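Local coordinates for protein Abbfa_003403 (Acinetobacter baumannii, PDB 4ZXH) that probably builds a peptide product as a four-domain nonribosomal peptide synthetase, carrying condensation, adenylation, carrier and thioesterase domains on one chain, at residues P210-S214 with R874-I878; L744-E750 with I777-I783; I883-L887 with L928-L932; K909-Y913 with F960-F965; E979-C983 with T1036-L1040. All coordinates share one frame; numbering follows the deposited sequence.

In the fold
Interaction 1 joins the condensation domain to the loop before helix 880-888, and interaction 3 packs that helix on helix 921-931; they lie about 18 Å apart, centre to centre, and meet through Ile878 and Ile883. Interaction 4, about 16 Å from interaction 3 between centres, involves strand 907-916, whose Leu910 and Ala912 touch helix 880-888. Interaction 2 touches that helix at Asn885. Interaction 5 is centred about 24 Å from interaction 3, with Arg1039 against helix 921-931. Along the chain interaction 2 lies within the loop closed by interaction 1, interactions 3 and 4 cross, and interaction 5 follows. The small C-terminal adenylation subdomain thus touches the condensation domain, the larger adenylation part and the carrier domain.

Interaction 1 of 5, residues P210-S214 with R874-I878; sequences PHVHS and RGFRI
Val212 lays its CG1 methyl over one face of the Phe876 ring, 4.1 Å from the ring centroid and 24° off the normal, a CH-pi contact displaced toward the rim. The two side chains cross at about a right angle. Phe876 carries its CG between the backbone N and the carbonyl carbon (chi1 54°), which turns the ring back beneath the 210-214 chain, and there His211 CB also comes up obliquely, 3.8 Å from Phe876 CE2. The ring of Tyr935 meets Phe876 as well, so the phenyl group is buried among residues of both domains.

At one end, the Arg874 side chain curls up until NH2 sits over a face of the His211 imidazole, 4.3 Å from His211 ND1. These two groups are near each other without pairing; the far nitrogen of the ring, NE2, is hydrogen-bonded to Asp347, which helps to fix the imidazole. Nearby, Pro210 CB rests 3.5 Å from the carbonyl oxygen of Gly875. At the other end Ser214 OG lies against the Phe876 backbone and side chain, 3.4 Å from CA and close to CB, while Ser214 CB is 3.8 Å from Arg877 CG. The guanidinium of Arg877, poorly ordered, goes instead to Glu879 in a salt bridge.

From the His211 side chain to the bound 4'-phosphopantetheine is about 10 Å. The RGFRI sequence belongs to the A8 core motif of adenylation domains, and here this motif, at the start of the mobile C-terminal subdomain, is docked on a loop of the condensation domain.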
# COMPACT_ATOMS: atom_id res chain seq x y z
N PRO A 210 -9.60 -2.01 -13.43
CA PRO A 210 -8.68 -2.39 -12.36
C PRO A 210 -8.63 -1.32 -11.25
O PRO A 210 -8.88 -0.14 -11.46
CB PRO A 210 -7.34 -2.50 -13.07
CG PRO A 210 -7.44 -1.50 -14.14
CD PRO A 210 -8.89 -1.52 -14.61
N HIS A 211 -8.32 -1.79 -10.06
CA HIS A 211 -8.15 -0.94 -8.90
C HIS A 211 -7.01 0.04 -9.12
O HIS A 211 -7.13 1.22 -8.75
CB HIS A 211 -7.90 -1.83 -7.69
CG HIS A 211 -7.63 -1.08 -6.43
ND1 HIS A 211 -8.63 -0.64 -5.59
CD2 HIS A 211 -6.46 -0.73 -5.84
CE1 HIS A 211 -8.09 -0.04 -4.55
NE2 HIS A 211 -6.77 -0.07 -4.67
N VAL A 212 -5.93 -0.43 -9.72
CA VAL A 212 -4.75 0.40 -9.97
C VAL A 212 -4.05 -0.08 -11.25
O VAL A 212 -4.15 -1.26 -11.62
CB VAL A 212 -3.77 0.38 -8.77
CG1 VAL A 212 -3.30 -1.03 -8.44
CG2 VAL A 212 -2.58 1.25 -9.02
N HIS A 213 -3.38 0.84 -11.94
CA HIS A 213 -2.64 0.50 -13.16
C HIS A 213 -1.44 -0.36 -12.82
O HIS A 213 -1.08 -0.48 -11.66
CB HIS A 213 -2.18 1.75 -13.87
CG HIS A 213 -1.16 2.53 -13.09
ND1 HIS A 213 0.16 2.16 -13.02
CD2 HIS A 213 -1.29 3.64 -12.33
CE1 HIS A 213 0.81 3.02 -12.26
NE2 HIS A 213 -0.05 3.92 -11.82
N SER A 214 -0.79 -0.91 -13.83
CA SER A 214 0.32 -1.81 -13.58
C SER A 214 1.56 -1.33 -14.30
O SER A 214 2.31 -2.12 -14.86
CB SER A 214 -0.03 -3.23 -14.02
OG SER A 214 -1.32 -3.60 -13.56
N ARG A 874 -6.30 -8.80 -8.64
CA ARG A 874 -7.62 -8.44 -9.14
C ARG A 874 -7.47 -7.46 -10.31
O ARG A 874 -8.05 -6.36 -10.30
CB ARG A 874 -8.49 -7.83 -8.01
CG ARG A 874 -8.58 -8.66 -6.68
CD ARG A 874 -9.47 -7.96 -5.58
NE ARG A 874 -8.83 -6.86 -4.83
CZ ARG A 874 -9.16 -5.55 -4.91
NH1 ARG A 874 -10.14 -5.14 -5.72
NH2 ARG A 874 -8.51 -4.65 -4.17
N GLY A 875 -6.67 -7.85 -11.31
CA GLY A 875 -6.47 -7.05 -12.51
C GLY A 875 -5.23 -6.16 -12.55
O GLY A 875 -5.14 -5.25 -13.40
N PHE A 876 -4.29 -6.42 -11.65
CA PHE A 876 -3.07 -5.62 -11.51
C PHE A 876 -1.98 -6.47 -10.90
O PHE A 876 -2.24 -7.57 -10.43
CB PHE A 876 -3.30 -4.37 -10.65
CG PHE A 876 -3.89 -4.67 -9.29
CD1 PHE A 876 -3.06 -4.90 -8.20
CD2 PHE A 876 -5.27 -4.73 -9.11
CE1 PHE A 876 -3.61 -5.17 -6.97
CE2 PHE A 876 -5.82 -5.00 -7.88
CZ PHE A 876 -5.00 -5.22 -6.81
N ARG A 877 -0.75 -5.98 -10.89
CA ARG A 877 0.35 -6.79 -10.39
C ARG A 877 0.94 -6.21 -9.10
O ARG A 877 0.81 -5.03 -8.84
CB ARG A 877 1.42 -6.95 -11.47
CG ARG A 877 2.07 -5.66 -11.92
CD ARG A 877 3.15 -5.95 -12.97
NE ARG A 877 4.22 -6.78 -12.41
CZ ARG A 877 5.26 -6.32 -11.73
NH1 ARG A 877 5.41 -5.02 -11.52
NH2 ARG A 877 6.17 -7.18 -11.27
N ILE A 878 1.56 -7.08 -8.30
CA ILE A 878 2.07 -6.72 -6.98
C ILE A 878 3.58 -6.96 -6.93
O ILE A 878 4.07 -7.92 -7.51
CB ILE A 878 1.40 -7.55 -5.84
CG1 ILE A 878 -0.13 -7.44 -5.88
CG2 ILE A 878 1.88 -7.11 -4.47
CD1 ILE A 878 -0.64 -6.19 -5.28

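Interaction 2 of 5, residues L744-E750 with I777-I783; sequences LDTILAE and ITDAKYI
Ile783 turns CG1 away from its own carbonyl carbon (chi1 -58°) and runs on extended (chi2 171°), which pushes CD1 up against the first turn of helix 746-753. There CD1 lies 3.8 Å from Thr746 CA and equally close to Ala749 CB, with the carbonyl oxygen of Leu744 alongside at 3.7 Å from Ile783 CD1. Thr746 keeps OG1 between its backbone N and carbonyl carbon, leaving CG2 to face the loop, where it meets both Ile783 CD1 and the carbonyl oxygen of Ala780.

Ala780 opens the middle of a type I turn, Asp779 to Tyr782, and points its methyl at the helix. Its CB is 3.9 Å from Ala749 CB, and Glu750 CG lies 3.4 Å from Ala780 CB. Leu744 CD2 adds a looser touch on Ile777 CG1 at 4.3 Å, and Asn761 of the neighbouring strand meets Leu744, Ile777 and Ile783.

The helix is the link of a beta-alpha-beta crossover between strands 735-740 and 756-763, packed here beside the loop after strand 773-777. The contact is mainly aliphatic carbons, with two backbone carbonyl oxygens among them. Such chemistry lacks a directional bond, so the fit probably rests on shape and on excluding water.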
# COMPACT_ATOMS: atom_id res chain seq x y z
N LEU A 744 18.40 -10.47 -3.34
CA LEU A 744 18.92 -9.81 -2.16
C LEU A 744 17.98 -8.67 -1.80
O LEU A 744 17.83 -7.71 -2.56
CB LEU A 744 20.34 -9.31 -2.40
CG LEU A 744 21.02 -8.52 -1.28
CD1 LEU A 744 21.11 -9.37 -0.04
CD2 LEU A 744 22.40 -8.10 -1.71
N ASP A 745 17.31 -8.79 -0.65
CA ASP A 745 16.40 -7.76 -0.18
C ASP A 745 17.19 -6.67 0.54
O ASP A 745 18.29 -6.91 1.02
CB ASP A 745 15.31 -8.33 0.74
CG ASP A 745 15.87 -9.20 1.86
OD1 ASP A 745 16.70 -10.10 1.58
OD2 ASP A 745 15.51 -8.97 3.03
N THR A 746 16.62 -5.47 0.60
CA THR A 746 17.32 -4.32 1.15
C THR A 746 17.69 -4.52 2.63
O THR A 746 18.77 -4.11 3.06
CB THR A 746 16.49 -3.05 0.99
OG1 THR A 746 15.16 -3.31 1.43
CG2 THR A 746 16.41 -2.65 -0.48
N ILE A 747 16.80 -5.15 3.40
CA ILE A 747 17.07 -5.37 4.82
C ILE A 747 18.32 -6.21 5.05
O ILE A 747 19.16 -5.86 5.88
CB ILE A 747 15.89 -6.06 5.55
CG1 ILE A 747 14.55 -5.38 5.21
CG2 ILE A 747 16.14 -6.10 7.06
CD1 ILE A 747 14.39 -3.99 5.78
N LEU A 748 18.45 -7.33 4.33
CA LEU A 748 19.63 -8.17 4.49
C LEU A 748 20.87 -7.43 4.02
O LEU A 748 21.96 -7.59 4.56
CB LEU A 748 19.49 -9.48 3.71
CG LEU A 748 20.72 -10.39 3.71
CD1 LEU A 748 21.15 -10.74 5.13
CD2 LEU A 748 20.48 -11.64 2.89
N ALA A 749 20.68 -6.59 3.02
CA ALA A 749 21.78 -5.83 2.45
C ALA A 749 22.36 -4.88 3.48
O ALA A 749 23.58 -4.83 3.65
CB ALA A 749 21.31 -5.07 1.22
N GLU A 750 21.52 -4.11 4.17
CA GLU A 750 22.07 -3.15 5.13
C GLU A 750 22.77 -3.87 6.26
O GLU A 750 23.84 -3.44 6.69
CB GLU A 750 21.01 -2.22 5.69
CG GLU A 750 21.10 -0.81 5.08
CD GLU A 750 22.29 0.01 5.61
OE1 GLU A 750 22.49 0.05 6.84
OE2 GLU A 750 23.02 0.60 4.78
N ILE A 777 27.63 -4.19 -4.37
CA ILE A 777 26.65 -3.48 -3.55
C ILE A 777 27.33 -2.54 -2.56
O ILE A 777 28.11 -2.99 -1.72
CB ILE A 777 25.76 -4.46 -2.77
CG1 ILE A 777 25.03 -5.42 -3.73
CG2 ILE A 777 24.78 -3.68 -1.89
CD1 ILE A 777 24.32 -4.74 -4.89
N THR A 778 27.03 -1.25 -2.65
CA THR A 778 27.67 -0.28 -1.77
C THR A 778 26.64 0.47 -0.94
O THR A 778 26.98 1.16 0.01
CB THR A 778 28.54 0.75 -2.56
OG1 THR A 778 27.72 1.45 -3.51
CG2 THR A 778 29.68 0.04 -3.30
N ASP A 779 25.37 0.30 -1.31
CA ASP A 779 24.27 1.00 -0.66
C ASP A 779 23.00 0.16 -0.80
O ASP A 779 22.61 -0.20 -1.90
CB ASP A 779 24.07 2.39 -1.26
CG ASP A 779 23.10 3.26 -0.46
OD1 ASP A 779 22.61 2.80 0.60
OD2 ASP A 779 22.84 4.41 -0.88
N ALA A 780 22.34 -0.12 0.33
CA ALA A 780 21.18 -1.01 0.33
C ALA A 780 20.00 -0.49 -0.47
O ALA A 780 19.10 -1.24 -0.81
CB ALA A 780 20.74 -1.29 1.73
N LYS A 781 20.01 0.81 -0.78
CA LYS A 781 18.90 1.40 -1.51
C LYS A 781 19.03 1.14 -3.02
O LYS A 781 18.08 1.38 -3.78
CB LYS A 781 18.82 2.90 -1.21
N TYR A 782 20.18 0.63 -3.45
CA TYR A 782 20.47 0.46 -4.87
C TYR A 782 20.95 -0.95 -5.22
O TYR A 782 22.16 -1.22 -5.34
CB TYR A 782 21.48 1.52 -5.31
CG TYR A 782 20.93 2.94 -5.17
CD1 TYR A 782 20.22 3.53 -6.20
CD2 TYR A 782 21.12 3.67 -3.99
CE1 TYR A 782 19.70 4.82 -6.07
CE2 TYR A 782 20.61 4.95 -3.85
CZ TYR A 782 19.90 5.53 -4.89
OH TYR A 782 19.39 6.82 -4.77
N ILE A 783 19.99 -1.85 -5.38
CA ILE A 783 20.25 -3.27 -5.64
C ILE A 783 19.72 -3.69 -7.00
O ILE A 783 18.56 -3.46 -7.33
CB ILE A 783 19.62 -4.16 -4.55
CG1 ILE A 783 20.14 -3.77 -3.17
CG2 ILE A 783 19.88 -5.62 -4.82
CD1 ILE A 783 19.40 -4.44 -2.04

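Interaction 3 of 5, residues I883-L887 with L928-L932; sequences IENVL and LQIHL
Val886 CG1 comes obliquely at the His931 imidazole, but its real touch is on His931 CB, 3.7 Å away; one face of that ring is occupied instead by CD1 of the preceding Ile930, displaced toward the rim. His931 thus borders a contact that is otherwise made of aliphatic branches. It joins the two helices, 880-888 and 921-931, of the small C-terminal alpha/beta subdomain of the adenylation domain, next to its three-stranded sheet.

Val886 stands in the middle. With CG1 set opposite the backbone N (chi1 171°), its two methyls fork: CG1 slides past Leu928 CD2 at 3.5 Å, while CG2 slides past Leu932 CD2 at 3.7 Å. One valine is therefore straddled by two leucines four residues apart. Deeper in, Leu887 crosses Leu928 at about a right angle, and its CD2 meets both methyls of Leu928, the approach to CD1 being 3.6 Å. Ile883 uses its CG2 branch to cross over Leu932 CD1 at 3.8 Å, a turn earlier on the first helix.

On the sheet side, Leu887 also rests on Ala896, Val898 and Ala912, and Ile883 on Val898 and Leu910. Within the second segment the carbonyl oxygen of Leu928 accepts from two amides, Leu932 N at 2.7 Å and His931 N at 2.9 Å.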
# COMPACT_ATOMS: atom_id res chain seq x y z
N ILE A 883 6.08 -5.82 0.25
CA ILE A 883 5.35 -6.29 1.43
C ILE A 883 6.29 -7.00 2.40
O ILE A 883 6.22 -6.79 3.61
CB ILE A 883 4.20 -7.22 1.04
CG1 ILE A 883 3.42 -6.65 -0.14
CG2 ILE A 883 3.28 -7.49 2.24
CD1 ILE A 883 2.27 -7.54 -0.61
N GLU A 884 7.19 -7.83 1.87
CA GLU A 884 8.13 -8.58 2.72
C GLU A 884 9.05 -7.66 3.51
O GLU A 884 9.31 -7.90 4.69
CB GLU A 884 8.94 -9.57 1.88
CG GLU A 884 8.08 -10.69 1.31
CD GLU A 884 8.77 -11.53 0.24
OE1 GLU A 884 9.92 -11.23 -0.15
OE2 GLU A 884 8.13 -12.51 -0.21
N ASN A 885 9.50 -6.58 2.87
CA ASN A 885 10.35 -5.59 3.54
C ASN A 885 9.64 -4.88 4.68
O ASN A 885 10.24 -4.66 5.75
CB ASN A 885 10.88 -4.57 2.53
CG ASN A 885 12.06 -5.11 1.72
OD1 ASN A 885 12.85 -5.93 2.21
ND2 ASN A 885 12.18 -4.66 0.47
N VAL A 886 8.37 -4.52 4.49
CA VAL A 886 7.64 -3.83 5.55
C VAL A 886 7.45 -4.77 6.76
O VAL A 886 7.63 -4.37 7.91
CB VAL A 886 6.27 -3.28 5.08
CG1 VAL A 886 5.48 -2.78 6.26
CG2 VAL A 886 6.45 -2.14 4.10
N LEU A 887 7.10 -6.03 6.49
CA LEU A 887 6.96 -7.01 7.56
C LEU A 887 8.26 -7.21 8.34
O LEU A 887 8.26 -7.23 9.56
CB LEU A 887 6.49 -8.34 6.98
CG LEU A 887 5.00 -8.45 6.66
CD1 LEU A 887 4.73 -9.66 5.76
CD2 LEU A 887 4.20 -8.56 7.92
N LEU A 928 0.76 -3.24 9.01
CA LEU A 928 0.87 -3.14 7.57
C LEU A 928 -0.18 -2.18 6.99
O LEU A 928 0.09 -1.47 6.02
CB LEU A 928 0.73 -4.52 6.91
CG LEU A 928 1.71 -5.63 7.30
CD1 LEU A 928 1.59 -6.74 6.30
CD2 LEU A 928 3.13 -5.15 7.38
N GLN A 929 -1.36 -2.14 7.59
CA GLN A 929 -2.39 -1.24 7.11
C GLN A 929 -1.96 0.23 7.12
O GLN A 929 -2.39 1.01 6.27
CB GLN A 929 -3.66 -1.41 7.93
CG GLN A 929 -4.74 -2.24 7.25
CD GLN A 929 -5.78 -2.73 8.23
OE1 GLN A 929 -5.51 -2.84 9.43
NE2 GLN A 929 -6.98 -3.01 7.74
N ILE A 930 -1.08 0.60 8.04
CA ILE A 930 -0.66 1.99 8.13
C ILE A 930 0.61 2.19 7.28
O ILE A 930 0.98 3.34 6.96
CB ILE A 930 -0.44 2.44 9.63
CG1 ILE A 930 0.90 1.99 10.19
CG2 ILE A 930 -1.57 1.93 10.54
CD1 ILE A 930 1.86 3.14 10.34
N HIS A 931 1.25 1.10 6.87
CA HIS A 931 2.53 1.20 6.12
C HIS A 931 2.48 0.79 4.64
O HIS A 931 3.41 1.06 3.88
CB HIS A 931 3.61 0.37 6.82
CG HIS A 931 4.06 0.96 8.12
ND1 HIS A 931 4.69 2.19 8.20
CD2 HIS A 931 3.97 0.51 9.39
CE1 HIS A 931 4.97 2.46 9.46
NE2 HIS A 931 4.54 1.45 10.21
N LEU A 932 1.40 0.15 4.25
CA LEU A 932 1.23 -0.30 2.88
C LEU A 932 0.02 0.32 2.20
O LEU A 932 -0.93 0.72 2.88
CB LEU A 932 1.11 -1.81 2.88
CG LEU A 932 2.44 -2.51 3.14
CD1 LEU A 932 2.23 -4.00 3.19
CD2 LEU A 932 3.42 -2.16 2.04

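Interaction 4 of 5, residues K909-Y913 with F960-F965; sequences KLVAY and FPEPIF
Tyr913 takes an edge-to-face approach from Phe960: the Phe960 edge, led by CD2, points into the tyrosine face, with centroids 4.8 Å apart and planes at 71°. Phe960 CB lies over the same ring, 4.0 Å from its centroid. The phenol end is fixed too, since Tyr913 OH donates to the carbonyl oxygen of Pro961 at 2.8 Å, arriving with a C=O...O angle of 158° and tilted 21° from the carbonyl plane. Ring and hydroxyl are thereby gripped by neighbouring residues of one loop. In the middle, Val911 CG2 fits between Pro963 CG, at 3.5 Å, and Phe965 CZ. The Phe965 ring is packed just as closely: Lys909 slides along it with CD over its centre, 3.8 Å from the centroid, and Pro963 CB sits beyond the opposite face, toward the rim.

Strand 907-916 is the central strand of the three-stranded sheet of the C-terminal adenylation subdomain, and residues 960-965 run along this strand in a roughly opposite direction, on the way to the carrier domain. FPEP probably corresponds to LPxP, a linker motif known to pack on this subdomain.

The solvent side is looser. Beyond CD the lysine chain leads NZ away from the loop. Glu962 likewise turns from the strand, its carboxylate in a long, weak ion pair with Lys901, and the Pro961 ring lies exposed, touching Tyr913 CE1 with CD at 3.9 Å.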
# COMPACT_ATOMS: atom_id res chain seq x y z
N LYS A 909 -5.72 -13.89 -3.70
CA LYS A 909 -5.49 -13.20 -2.44
C LYS A 909 -4.04 -13.37 -1.99
O LYS A 909 -3.38 -14.36 -2.32
CB LYS A 909 -6.43 -13.72 -1.36
CG LYS A 909 -7.88 -13.28 -1.45
CD LYS A 909 -8.67 -13.98 -0.33
CE LYS A 909 -10.15 -13.58 -0.24
NZ LYS A 909 -10.35 -12.17 0.18
N LEU A 910 -3.57 -12.40 -1.21
CA LEU A 910 -2.23 -12.39 -0.64
C LEU A 910 -2.16 -13.10 0.70
O LEU A 910 -3.05 -12.91 1.53
CB LEU A 910 -1.76 -10.95 -0.45
CG LEU A 910 -1.49 -10.23 -1.75
CD1 LEU A 910 -1.24 -8.76 -1.45
CD2 LEU A 910 -0.28 -10.85 -2.35
N VAL A 911 -1.10 -13.89 0.90
CA VAL A 911 -0.81 -14.61 2.16
C VAL A 911 0.54 -14.21 2.71
O VAL A 911 1.54 -14.20 1.97
CB VAL A 911 -0.77 -16.13 1.97
CG1 VAL A 911 -0.79 -16.86 3.31
CG2 VAL A 911 -1.90 -16.57 1.10
N ALA A 912 0.62 -13.92 4.00
CA ALA A 912 1.91 -13.61 4.59
C ALA A 912 2.32 -14.67 5.59
O ALA A 912 1.62 -14.91 6.58
CB ALA A 912 1.87 -12.25 5.26
N TYR A 913 3.45 -15.32 5.33
CA TYR A 913 4.05 -16.25 6.30
C TYR A 913 5.15 -15.52 7.10
O TYR A 913 5.96 -14.78 6.51
CB TYR A 913 4.63 -17.48 5.60
CG TYR A 913 3.66 -18.20 4.68
CD1 TYR A 913 2.94 -19.32 5.13
CD2 TYR A 913 3.47 -17.79 3.39
CE1 TYR A 913 2.04 -19.98 4.31
CE2 TYR A 913 2.58 -18.44 2.54
CZ TYR A 913 1.87 -19.53 3.01
OH TYR A 913 0.98 -20.17 2.16
N PHE A 960 5.33 -24.16 1.24
CA PHE A 960 4.57 -23.49 2.30
C PHE A 960 3.15 -24.05 2.37
O PHE A 960 2.55 -24.37 1.35
CB PHE A 960 4.55 -21.98 2.08
CG PHE A 960 5.86 -21.30 2.39
CD1 PHE A 960 7.02 -21.67 1.75
CD2 PHE A 960 5.92 -20.29 3.33
CE1 PHE A 960 8.22 -21.05 2.04
CE2 PHE A 960 7.12 -19.66 3.62
CZ PHE A 960 8.26 -20.04 2.98
N PRO A 961 2.61 -24.18 3.58
CA PRO A 961 1.28 -24.81 3.67
C PRO A 961 0.23 -23.91 3.03
O PRO A 961 0.40 -22.70 3.07
CB PRO A 961 1.03 -24.97 5.17
CG PRO A 961 2.29 -24.57 5.84
CD PRO A 961 3.09 -23.72 4.89
N GLU A 962 -0.80 -24.47 2.42
CA GLU A 962 -1.83 -23.66 1.80
C GLU A 962 -2.60 -22.94 2.90
O GLU A 962 -2.79 -23.49 3.99
CB GLU A 962 -2.77 -24.50 0.93
CG GLU A 962 -2.06 -25.32 -0.14
CD GLU A 962 -1.24 -24.48 -1.13
OE1 GLU A 962 -1.74 -23.42 -1.60
OE2 GLU A 962 -0.10 -24.89 -1.46
N PRO A 963 -2.98 -21.69 2.65
CA PRO A 963 -3.77 -20.90 3.59
C PRO A 963 -5.24 -21.29 3.54
O PRO A 963 -5.73 -21.69 2.48
CB PRO A 963 -3.58 -19.47 3.10
CG PRO A 963 -3.42 -19.63 1.64
CD PRO A 963 -2.63 -20.90 1.45
N ILE A 964 -5.92 -21.17 4.67
CA ILE A 964 -7.37 -21.21 4.71
C ILE A 964 -7.92 -19.81 5.00
O ILE A 964 -7.91 -19.34 6.14
CB ILE A 964 -7.84 -22.19 5.77
CG1 ILE A 964 -7.27 -23.57 5.48
CG2 ILE A 964 -9.33 -22.22 5.84
CD1 ILE A 964 -7.55 -24.59 6.58
N PHE A 965 -8.38 -19.13 3.96
CA PHE A 965 -8.87 -17.74 4.12
C PHE A 965 -10.20 -17.59 4.86
O PHE A 965 -11.15 -18.33 4.59
CB PHE A 965 -9.03 -17.08 2.75
CG PHE A 965 -7.74 -16.88 2.02
CD1 PHE A 965 -6.87 -15.86 2.39
CD2 PHE A 965 -7.40 -17.69 0.95
CE1 PHE A 965 -5.67 -15.66 1.69
CE2 PHE A 965 -6.21 -17.50 0.26
CZ PHE A 965 -5.35 -16.48 0.63

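Interaction 5 of 5, residues E979-C983 with T1036-L1040; sequences EIELC and TVERL
Val1037 pushes both methyls against the helix opposite: CG1 lies 3.5 Å from Leu982 CB, and CG2 is 4.1 Å from Cys983 SG. The two helices, 977-990 and 1037-1046, are the first and last long helices of the carrier domain, a four-helix bundle that bears the phosphopantetheine arm, and this contact lies in its buried interior.

Val1037 has CG1 opposite its backbone N (chi1 172°), which aims that branch at the turn of the partner helix, where it also touches the carbonyl oxygen of Glu979. Leu982 slides past the valine in the opposite direction and carries CD1 on to the Val1037 backbone oxygen. Its other methyl, CD2, meets Leu1040 CD2 at 4.0 Å, the two side chains crossing obliquely. Leu1018 and Phe1022 of helix 1008-1022 enclose Leu982 from beyond, which ties the pair into the rest of the bundle.

On one flank the apolar contact gives way to a bridge. An ordered water donates to Glu979 OE2 at 2.7 Å and to the carbonyl oxygen of Glu1038 at 2.8 Å, joining the helices where no direct bond is made. Glu979 stretches out beyond CG to reach it, and the same oxygen pairs with Arg975 in a salt bridge, which probably favours the charged carboxylate. One step further out, the start of the second helix is set by Thr1036 at the N-cap: its OG1 accepts from Arg1039 N at 3.1 Å, the N-H...O angle being 165°.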
# COMPACT_ATOMS: atom_id res chain seq x y z
N GLU A 979 -16.95 2.57 21.87
CA GLU A 979 -17.40 1.79 20.74
C GLU A 979 -18.94 1.86 20.61
O GLU A 979 -19.46 1.82 19.49
CB GLU A 979 -16.91 0.34 20.85
CG GLU A 979 -15.39 0.23 20.86
CD GLU A 979 -14.91 -1.20 21.02
OE1 GLU A 979 -15.73 -2.09 21.32
OE2 GLU A 979 -13.69 -1.42 20.86
N ILE A 980 -19.66 2.01 21.73
CA ILE A 980 -21.11 2.20 21.65
C ILE A 980 -21.47 3.48 20.88
O ILE A 980 -22.32 3.45 19.99
CB ILE A 980 -21.76 2.23 23.05
CG1 ILE A 980 -21.66 0.83 23.67
CG2 ILE A 980 -23.20 2.66 22.97
CD1 ILE A 980 -22.21 0.73 25.09
N GLU A 981 -20.79 4.59 21.18
CA GLU A 981 -21.04 5.85 20.49
C GLU A 981 -20.67 5.80 18.99
O GLU A 981 -21.38 6.36 18.15
CB GLU A 981 -20.28 6.99 21.16
CG GLU A 981 -20.48 8.33 20.48
CD GLU A 981 -21.48 9.24 21.19
OE1 GLU A 981 -21.49 9.26 22.44
OE2 GLU A 981 -22.25 9.94 20.48
N LEU A 982 -19.58 5.14 18.64
CA LEU A 982 -19.21 5.03 17.23
C LEU A 982 -20.17 4.12 16.47
O LEU A 982 -20.52 4.41 15.33
CB LEU A 982 -17.77 4.52 17.08
CG LEU A 982 -16.70 5.45 17.65
CD1 LEU A 982 -15.31 4.77 17.68
CD2 LEU A 982 -16.67 6.76 16.87
N CYS A 983 -20.61 3.03 17.08
CA CYS A 983 -21.52 2.13 16.39
C CYS A 983 -22.82 2.83 16.10
O CYS A 983 -23.26 2.86 14.95
CB CYS A 983 -21.80 0.86 17.20
SG CYS A 983 -20.53 -0.38 17.05
N THR A 1036 -12.79 1.24 10.71
CA THR A 1036 -13.71 0.41 11.48
C THR A 1036 -13.91 1.02 12.84
O THR A 1036 -13.10 1.84 13.27
CB THR A 1036 -13.20 -1.00 11.67
OG1 THR A 1036 -12.07 -0.96 12.55
CG2 THR A 1036 -12.83 -1.64 10.32
N VAL A 1037 -14.98 0.64 13.54
CA VAL A 1037 -15.22 1.18 14.87
C VAL A 1037 -14.10 0.76 15.82
O VAL A 1037 -13.64 1.56 16.64
CB VAL A 1037 -16.56 0.73 15.43
CG1 VAL A 1037 -16.68 1.15 16.88
CG2 VAL A 1037 -17.69 1.33 14.62
N GLU A 1038 -13.63 -0.48 15.69
CA GLU A 1038 -12.56 -0.93 16.57
C GLU A 1038 -11.34 -0.03 16.44
O GLU A 1038 -10.82 0.48 17.45
CB GLU A 1038 -12.15 -2.37 16.27
CG GLU A 1038 -11.30 -2.97 17.40
CD GLU A 1038 -10.27 -3.97 16.90
OE1 GLU A 1038 -9.73 -3.76 15.79
OE2 GLU A 1038 -10.02 -4.97 17.60
N ARG A 1039 -10.88 0.15 15.20
CA ARG A 1039 -9.62 0.82 14.96
C ARG A 1039 -9.70 2.30 15.33
O ARG A 1039 -8.77 2.85 15.91
CB ARG A 1039 -9.20 0.64 13.50
CG ARG A 1039 -8.53 -0.70 13.29
CD ARG A 1039 -8.37 -1.11 11.82
NE ARG A 1039 -7.66 -0.15 10.96
CZ ARG A 1039 -6.43 0.31 11.19
NH1 ARG A 1039 -5.74 -0.03 12.28
NH2 ARG A 1039 -5.90 1.15 10.33
N LEU A 1040 -10.83 2.92 15.03
CA LEU A 1040 -11.01 4.34 15.31
C LEU A 1040 -11.14 4.53 16.81
O LEU A 1040 -10.66 5.50 17.37
CB LEU A 1040 -12.23 4.89 14.57
CG LEU A 1040 -12.64 6.35 14.71
CD1 LEU A 1040 -11.58 7.32 14.20
CD2 LEU A 1040 -13.94 6.53 13.95
O HOH W 1 -11.59 0.07 20.10